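Local coordinates for protein RV0130 (Mycobacterium tuberculosis, PDB 2C2I) that probably catalyses the reversible hydration of trans-2-enoyl-CoA to (3R)-3-hydroxyacyl-CoA as a homodimeric hotdog-fold hydratase, at residues G15-Q20 against T109-G114; Q124-T129 against V142-V147. One frame throughout, in Å; residues are numbered along the deposited sequence.

Contact 1. Residues G15-Q20 against T109-G114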
ATOM      1  N   GLY A  15      -9.939 -12.419  17.985  1.00 15.86           N
ATOM      2  CA  GLY A  15      -9.953 -13.839  17.723  1.00 17.23           C
ATOM      3  C   GLY A  15     -11.214 -14.321  17.016  1.00 18.65           C
ATOM      4  O   GLY A  15     -11.460 -15.537  16.963  1.00 19.91           O
ATOM      5  N   GLU A  16     -12.017 -13.390  16.484  1.00 18.40           N
ATOM      6  CA  GLU A  16     -13.186 -13.740  15.644  1.00 19.66           C
ATOM      7  C   GLU A  16     -13.015 -13.304  14.192  1.00 19.39           C
ATOM      8  O   GLU A  16     -12.283 -12.357  13.899  1.00 17.62           O
ATOM      9  CB  GLU A  16     -14.470 -13.096  16.184  1.00 19.37           C
ATOM     10  CG  GLU A  16     -14.882 -13.581  17.577  1.00 20.63           C
ATOM     11  CD  GLU A  16     -16.144 -12.920  18.103  1.00 21.77           C
ATOM     12  OE1 GLU A  16     -16.726 -12.035  17.420  1.00 23.13           O
ATOM     13  OE2 GLU A  16     -16.565 -13.293  19.216  1.00 24.61           O
ATOM     14  N   LYS A  17     -13.715 -13.997  13.286  1.00 20.03           N
ATOM     15  CA  LYS A  17     -13.909 -13.525  11.913  1.00 20.46           C
ATOM     16  C   LYS A  17     -14.771 -12.262  11.957  1.00 19.79           C
ATOM     17  O   LYS A  17     -15.716 -12.169  12.746  1.00 19.88           O
ATOM     18  CB  LYS A  17     -14.559 -14.628  11.048  1.00 21.14           C
ATOM     19  CG  LYS A  17     -14.784 -14.266   9.592  1.00 23.19           C
ATOM     20  CD  LYS A  17     -15.523 -15.386   8.835  1.00 24.48           C
ATOM     21  CE  LYS A  17     -16.037 -14.890   7.481  1.00 30.52           C
ATOM     22  NZ  LYS A  17     -16.463 -16.003   6.556  1.00 31.57           N
ATOM     23  N   VAL A  18     -14.437 -11.267  11.137  1.00 18.49           N
ATOM     24  CA  VAL A  18     -15.246 -10.043  11.084  1.00 18.75           C
ATOM     25  C   VAL A  18     -15.996  -9.850   9.757  1.00 19.05           C
ATOM     26  O   VAL A  18     -16.756  -8.897   9.612  1.00 20.13           O
ATOM     27  CB  VAL A  18     -14.433  -8.770  11.461  1.00 18.81           C
ATOM     28  CG1 VAL A  18     -14.078  -8.791  12.920  1.00 19.44           C
ATOM     29  CG2 VAL A  18     -13.181  -8.671  10.600  1.00 17.86           C
ATOM     30  N   GLY A  19     -15.778 -10.750   8.802  1.00 18.22           N
ATOM     31  CA  GLY A  19     -16.676 -10.839   7.664  1.00 17.17           C
ATOM     32  C   GLY A  19     -16.045 -11.120   6.317  1.00 16.76           C
ATOM     33  O   GLY A  19     -14.912 -11.641   6.212  1.00 16.37           O
ATOM     34  N   GLN A  20     -16.846 -10.852   5.295  1.00 16.87           N
ATOM     35  CA  GLN A  20     -16.466 -11.051   3.911  1.00 17.52           C
ATOM     36  C   GLN A  20     -17.111  -9.944   3.087  1.00 17.50           C
ATOM     37  O   GLN A  20     -18.290  -9.618   3.259  1.00 17.76           O
ATOM     38  CB  GLN A  20     -16.906 -12.438   3.425  1.00 18.40           C
ATOM     39  CG  GLN A  20     -16.541 -12.716   1.980  1.00 20.47           C
ATOM     40  CD  GLN A  20     -16.789 -14.151   1.582  1.00 25.33           C
ATOM     41  OE1 GLN A  20     -17.930 -14.571   1.444  1.00 26.52           O
ATOM     42  NE2 GLN A  20     -15.718 -14.906   1.393  1.00 27.06           N
ATOM     43  N   THR A 109     -11.838 -11.565   2.844  1.00 12.01           N
ATOM     44  CA  THR A 109     -12.297 -12.102   4.128  1.00 12.24           C
ATOM     45  C   THR A 109     -11.329 -11.590   5.185  1.00 10.67           C
ATOM     46  O   THR A 109     -10.132 -11.680   4.982  1.00 10.22           O
ATOM     47  CB  THR A 109     -12.177 -13.635   4.114  1.00 13.27           C
ATOM     48  OG1 THR A 109     -12.960 -14.138   3.013  1.00 17.19           O
ATOM     49  CG2 THR A 109     -12.696 -14.206   5.438  1.00 14.74           C
ATOM     50  N   SER A 110     -11.832 -11.053   6.299  1.00 10.33           N
ATOM     51  CA  SER A 110     -10.937 -10.584   7.372  1.00  9.80           C
ATOM     52  C   SER A 110     -11.280 -11.178   8.744  1.00  9.72           C
ATOM     53  O   SER A 110     -12.449 -11.488   9.027  1.00 10.23           O
ATOM     54  CB  SER A 110     -10.975  -9.050   7.472  1.00  9.76           C
ATOM     55  OG  SER A 110     -10.492  -8.432   6.283  1.00  8.86           O
ATOM     56  N   SER A 111     -10.267 -11.280   9.598  1.00 10.17           N
ATOM     57  CA  SER A 111     -10.438 -11.720  10.990  1.00 10.81           C
ATOM     58  C   SER A 111      -9.723 -10.764  11.905  1.00 10.65           C
ATOM     59  O   SER A 111      -8.711 -10.167  11.516  1.00  9.15           O
ATOM     60  CB  SER A 111      -9.818 -13.106  11.184  1.00 12.32           C
ATOM     61  OG  SER A 111     -10.359 -14.008  10.236  1.00 16.87           O
ATOM     62  N   LEU A 112     -10.233 -10.613  13.130  1.00  9.84           N
ATOM     63  CA  LEU A 112      -9.570  -9.742  14.091  1.00 10.30           C
ATOM     64  C   LEU A 112      -8.495 -10.506  14.874  1.00 10.24           C
ATOM     65  O   LEU A 112      -8.800 -11.448  15.633  1.00 10.20           O
ATOM     66  CB  LEU A 112     -10.634  -9.143  15.026  1.00 10.12           C
ATOM     67  CG  LEU A 112     -10.260  -8.085  16.039  1.00 12.75           C
ATOM     68  CD1 LEU A 112      -9.592  -6.900  15.316  1.00 12.86           C
ATOM     69  CD2 LEU A 112     -11.578  -7.646  16.706  1.00 11.88           C
ATOM     70  N   VAL A 113      -7.234 -10.114  14.681  1.00  9.15           N
ATOM     71  CA  VAL A 113      -6.122 -10.759  15.376  1.00  9.67           C
ATOM     72  C   VAL A 113      -6.051 -10.302  16.833  1.00 10.01           C
ATOM     73  O   VAL A 113      -5.919 -11.128  17.756  1.00 11.16           O
ATOM     74  CB  VAL A 113      -4.790 -10.521  14.646  1.00  9.19           C
ATOM     75  CG1 VAL A 113      -3.628 -11.136  15.411  1.00 11.22           C
ATOM     76  CG2 VAL A 113      -4.859 -11.138  13.256  1.00 10.18           C
ATOM     77  N   GLY A 114      -6.183  -8.999  17.047  1.00  9.69           N
ATOM     78  CA  GLY A 114      -6.019  -8.464  18.388  1.00  9.97           C
ATOM     79  C   GLY A 114      -6.378  -7.006  18.433  1.00 10.54           C
ATOM     80  O   GLY A 114      -6.402  -6.336  17.404  1.00  8.18           O
TER
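Val18 and Ser110 meet where strand 17-20, part of an outermost strand within this chain, runs antiparallel to strand 109-114, their axes at 165°. The CG2 methyl of Val18 sits between its own backbone N and carbonyl carbon, 3.3 Å from the carbonyl O of Ser110 and close to CB of that serine. The other methyl, CG1, anti to the carbonyl carbon (chi1 -69°), crosses Leu112 at a slant and touches its CB at 4.1 Å. Lys17, Ser111, Gln20 and Thr109 form the more exposed face. Lys17 has CG anti to the backbone N (chi1 -179°), and its extended chain passes the carbonyl of Ser110 until CE lies 4.0 Å from the CG2 methyl of Thr109. That threonine turns its hydroxyl to Gln20, whose NE2 donates to OG1 at 3.3 Å, with the hydroxyl oxygen tilted somewhat from the amide plane.

Val18 and Gly19 both face Ser110, forming a classic beta bulge that shifts the register by one residue. Val18 N donates to Ser110 O at 2.9 Å, while Gly19 N adds a weak bond to the same oxygen at 3.4 Å. Ser110 N to Gly19 O (3.1 Å) carries the pairing past the bulge. Before it, Leu112 gives its N-H to Glu16 O and accepts one from Gly15 N on its carbonyl.

Backbone bonds therefore set the register, and the exposed side chains add one amide-hydroxyl bond; the polar ends of Ser110 and Glu16 are held from outside, by Thr129 OG1 and by a salt bridge to Arg2.

Contact 2. Residues Q124-T129 against V142-V147; sequences QATVST and VAESIV
Val127 and Ser145 form the middle hydrogen-bonded pair of a regular antiparallel ladder, N to O at 2.8 Å in both directions. Ala125 with Val147 and Thr129 with Ala143 are paired likewise, making six backbone bonds in all, and CA-H...O contacts fill the intervals.

The close packing lies on the face of Val127, Thr129, Ala143 and Ser145, against helix 70-75: Leu70 meets Thr129, Ala143 and Ser145, and Gln74 meets Val127. Ala125, on the same face, touches Leu112 instead. Ser145 OG stands between its own backbone N and carbonyl carbon (chi1 62°), 3.9 Å from CB of Val127. A water links this hydroxyl (2.8 Å) with Thr129 OG1 (2.7 Å) and donates to Val127 O at 2.9 Å, so three polar groups beneath the helix share one partner. Besides its bond to Ser110, Thr129 OG1 is held by Gln74.

The opposite face is more open towards Glu144 and Ser128. Here the CG2 methyl of Thr126 crosses the Glu144 chain obliquely, 3.6 Å from CG, while OE2 of Glu144 is bonded to Asn92. Ile146 lies beside Thr126, pointing the same way, and packs on Arg95 of the second subunit.

At one end Gln124 OE1 accepts from Arg148 NE; both residues probably contribute to the substrate site of the second subunit. The arrangement is a beta hairpin within the antiparallel sheet that wraps a helix in the hotdog fold.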
ATOM      1  N   GLN A 124      -6.158   0.127  18.736  1.00 13.10           N
ATOM      2  CA  GLN A 124      -5.461  -0.307  17.543  1.00 12.16           C
ATOM      3  C   GLN A 124      -5.819  -1.756  17.294  1.00 11.21           C
ATOM      4  O   GLN A 124      -5.550  -2.595  18.144  1.00 11.51           O
ATOM      5  CB  GLN A 124      -3.972  -0.215  17.839  1.00 12.41           C
ATOM      6  CG  GLN A 124      -3.078  -0.322  16.675  1.00 13.46           C
ATOM      7  CD  GLN A 124      -1.869   0.564  16.890  1.00 15.79           C
ATOM      8  OE1 GLN A 124      -1.917   1.776  16.634  1.00 19.41           O
ATOM      9  NE2 GLN A 124      -0.792  -0.020  17.379  1.00 14.98           N
ATOM     10  N   ALA A 125      -6.403  -2.030  16.134  1.00 10.49           N
ATOM     11  CA  ALA A 125      -6.829  -3.381  15.770  1.00  8.80           C
ATOM     12  C   ALA A 125      -5.850  -3.978  14.758  1.00  8.35           C
ATOM     13  O   ALA A 125      -5.535  -3.338  13.758  1.00  8.92           O
ATOM     14  CB  ALA A 125      -8.198  -3.340  15.189  1.00  8.94           C
ATOM     15  N   THR A 126      -5.392  -5.192  15.020  1.00  7.80           N
ATOM     16  CA  THR A 126      -4.580  -5.922  14.067  1.00  6.62           C
ATOM     17  C   THR A 126      -5.519  -6.894  13.345  1.00  7.01           C
ATOM     18  O   THR A 126      -6.225  -7.676  13.979  1.00  7.25           O
ATOM     19  CB  THR A 126      -3.424  -6.617  14.766  1.00  6.92           C
ATOM     20  OG1 THR A 126      -2.627  -5.624  15.431  1.00  6.51           O
ATOM     21  CG2 THR A 126      -2.545  -7.422  13.780  1.00  5.99           C
ATOM     22  N   VAL A 127      -5.509  -6.828  12.016  1.00  8.02           N
ATOM     23  CA  VAL A 127      -6.497  -7.516  11.180  1.00  7.45           C
ATOM     24  C   VAL A 127      -5.760  -8.398  10.164  1.00  8.45           C
ATOM     25  O   VAL A 127      -4.776  -7.958   9.572  1.00  8.20           O
ATOM     26  CB  VAL A 127      -7.402  -6.504  10.443  1.00  8.21           C
ATOM     27  CG1 VAL A 127      -8.426  -7.239   9.552  1.00  8.09           C
ATOM     28  CG2 VAL A 127      -8.154  -5.558  11.435  1.00  8.32           C
ATOM     29  N   SER A 128      -6.246  -9.628   9.970  1.00  8.45           N
ATOM     30  CA  SER A 128      -5.759 -10.505   8.903  1.00 10.93           C
ATOM     31  C   SER A 128      -6.749 -10.488   7.750  1.00 10.44           C
ATOM     32  O   SER A 128      -7.944 -10.618   7.981  1.00 11.28           O
ATOM     33  CB  SER A 128      -5.624 -11.933   9.413  1.00 11.99           C
ATOM     34  OG  SER A 128      -6.861 -12.387   9.949  1.00 20.45           O
ATOM     35  N   THR A 129      -6.265 -10.326   6.514  1.00 10.23           N
ATOM     36  CA  THR A 129      -7.162 -10.287   5.362  1.00  9.41           C
ATOM     37  C   THR A 129      -6.588 -11.179   4.270  1.00  9.99           C
ATOM     38  O   THR A 129      -5.368 -11.233   4.067  1.00  9.66           O
ATOM     39  CB  THR A 129      -7.390  -8.841   4.810  1.00  9.74           C
ATOM     40  OG1 THR A 129      -7.883  -7.970   5.855  1.00  9.78           O
ATOM     41  CG2 THR A 129      -8.403  -8.822   3.683  1.00  9.51           C
ATOM     42  N   VAL A 142      -2.496 -11.426   0.733  1.00  8.54           N
ATOM     43  CA  VAL A 142      -2.629 -11.892   2.111  1.00  8.47           C
ATOM     44  C   VAL A 142      -1.897 -10.839   2.943  1.00  7.89           C
ATOM     45  O   VAL A 142      -0.701 -10.626   2.761  1.00  7.44           O
ATOM     46  CB  VAL A 142      -2.010 -13.278   2.364  1.00  9.81           C
ATOM     47  CG1 VAL A 142      -2.274 -13.734   3.816  1.00  9.19           C
ATOM     48  CG2 VAL A 142      -2.532 -14.336   1.366  1.00 11.16           C
ATOM     49  N   ALA A 143      -2.612 -10.200   3.865  1.00  7.29           N
ATOM     50  CA  ALA A 143      -2.052  -9.057   4.604  1.00  7.03           C
ATOM     51  C   ALA A 143      -2.413  -9.135   6.066  1.00  6.81           C
ATOM     52  O   ALA A 143      -3.511  -9.537   6.405  1.00  8.20           O
ATOM     53  CB  ALA A 143      -2.582  -7.745   4.039  1.00  6.81           C
ATOM     54  N   GLU A 144      -1.482  -8.749   6.916  1.00  5.64           N
ATOM     55  CA  GLU A 144      -1.845  -8.442   8.292  1.00  6.63           C
ATOM     56  C   GLU A 144      -1.603  -6.941   8.495  1.00  5.55           C
ATOM     57  O   GLU A 144      -0.477  -6.466   8.314  1.00  5.72           O
ATOM     58  CB  GLU A 144      -1.004  -9.263   9.255  1.00  6.53           C
ATOM     59  CG  GLU A 144      -1.424  -9.056  10.716  1.00  7.85           C
ATOM     60  CD  GLU A 144      -0.652  -9.969  11.626  1.00 13.09           C
ATOM     61  OE1 GLU A 144      -0.840 -11.195  11.512  1.00 17.29           O
ATOM     62  OE2 GLU A 144       0.185  -9.492  12.404  1.00 12.52           O
ATOM     63  N   SER A 145      -2.670  -6.214   8.840  1.00  6.51           N
ATOM     64  CA  SER A 145      -2.663  -4.740   8.854  1.00  5.38           C
ATOM     65  C   SER A 145      -3.045  -4.239  10.249  1.00  5.94           C
ATOM     66  O   SER A 145      -3.567  -4.998  11.065  1.00  5.55           O
ATOM     67  CB  SER A 145      -3.627  -4.165   7.818  1.00  5.70           C
ATOM     68  OG  SER A 145      -4.980  -4.546   8.075  1.00  6.99           O
ATOM     69  N   ILE A 146      -2.759  -2.968  10.506  1.00  6.54           N
ATOM     70  CA  ILE A 146      -3.029  -2.376  11.806  1.00  6.76           C
ATOM     71  C   ILE A 146      -3.797  -1.089  11.551  1.00  8.22           C
ATOM     72  O   ILE A 146      -3.349  -0.205  10.796  1.00  7.98           O
ATOM     73  CB  ILE A 146      -1.744  -2.121  12.620  1.00  7.26           C
ATOM     74  CG1 ILE A 146      -0.912  -3.422  12.687  1.00  7.00           C
ATOM     75  CG2 ILE A 146      -2.096  -1.628  14.018  1.00  5.93           C
ATOM     76  CD1 ILE A 146       0.540  -3.248  13.124  1.00  8.42           C
ATOM     77  N   VAL A 147      -4.958  -1.007  12.184  1.00  8.23           N
ATOM     78  CA  VAL A 147      -5.843   0.134  12.045  1.00  9.55           C
ATOM     79  C   VAL A 147      -6.025   0.748  13.418  1.00 10.64           C
ATOM     80  O   VAL A 147      -6.415   0.041  14.353  1.00 10.35           O
ATOM     81  CB  VAL A 147      -7.225  -0.305  11.506  1.00  9.89           C
ATOM     82  CG1 VAL A 147      -8.168   0.887  11.382  1.00 11.57           C
ATOM     83  CG2 VAL A 147      -7.078  -1.040  10.136  1.00 10.83           C
TER
HETATM   84  O   HOH W   1      -5.600  -7.067   6.950  1.00  8.33           O

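In the fold
After strand 3-4 and helix 7-12, the chain enters strand 17-25, passes through several helices and strand 86-95, and returns in strand 105-119, where contact 1 closes a loop with 88 residues between its segments. Contact 2 opens only afterwards and closes a short one, the hairpin of strands 122-133 and 141-149. The two are therefore in series, neither nested nor crossed, with centres about 9 Å apart. Each joins one pair of strands, and the adjacent strands 105-119 and 122-133 tie the pairs together, with Val113 N to Thr126 O (2.7 Å) a probable hydrogen bond between them. Strand 86-95 is the fifth strand of this chain's sheet, beside 141-149.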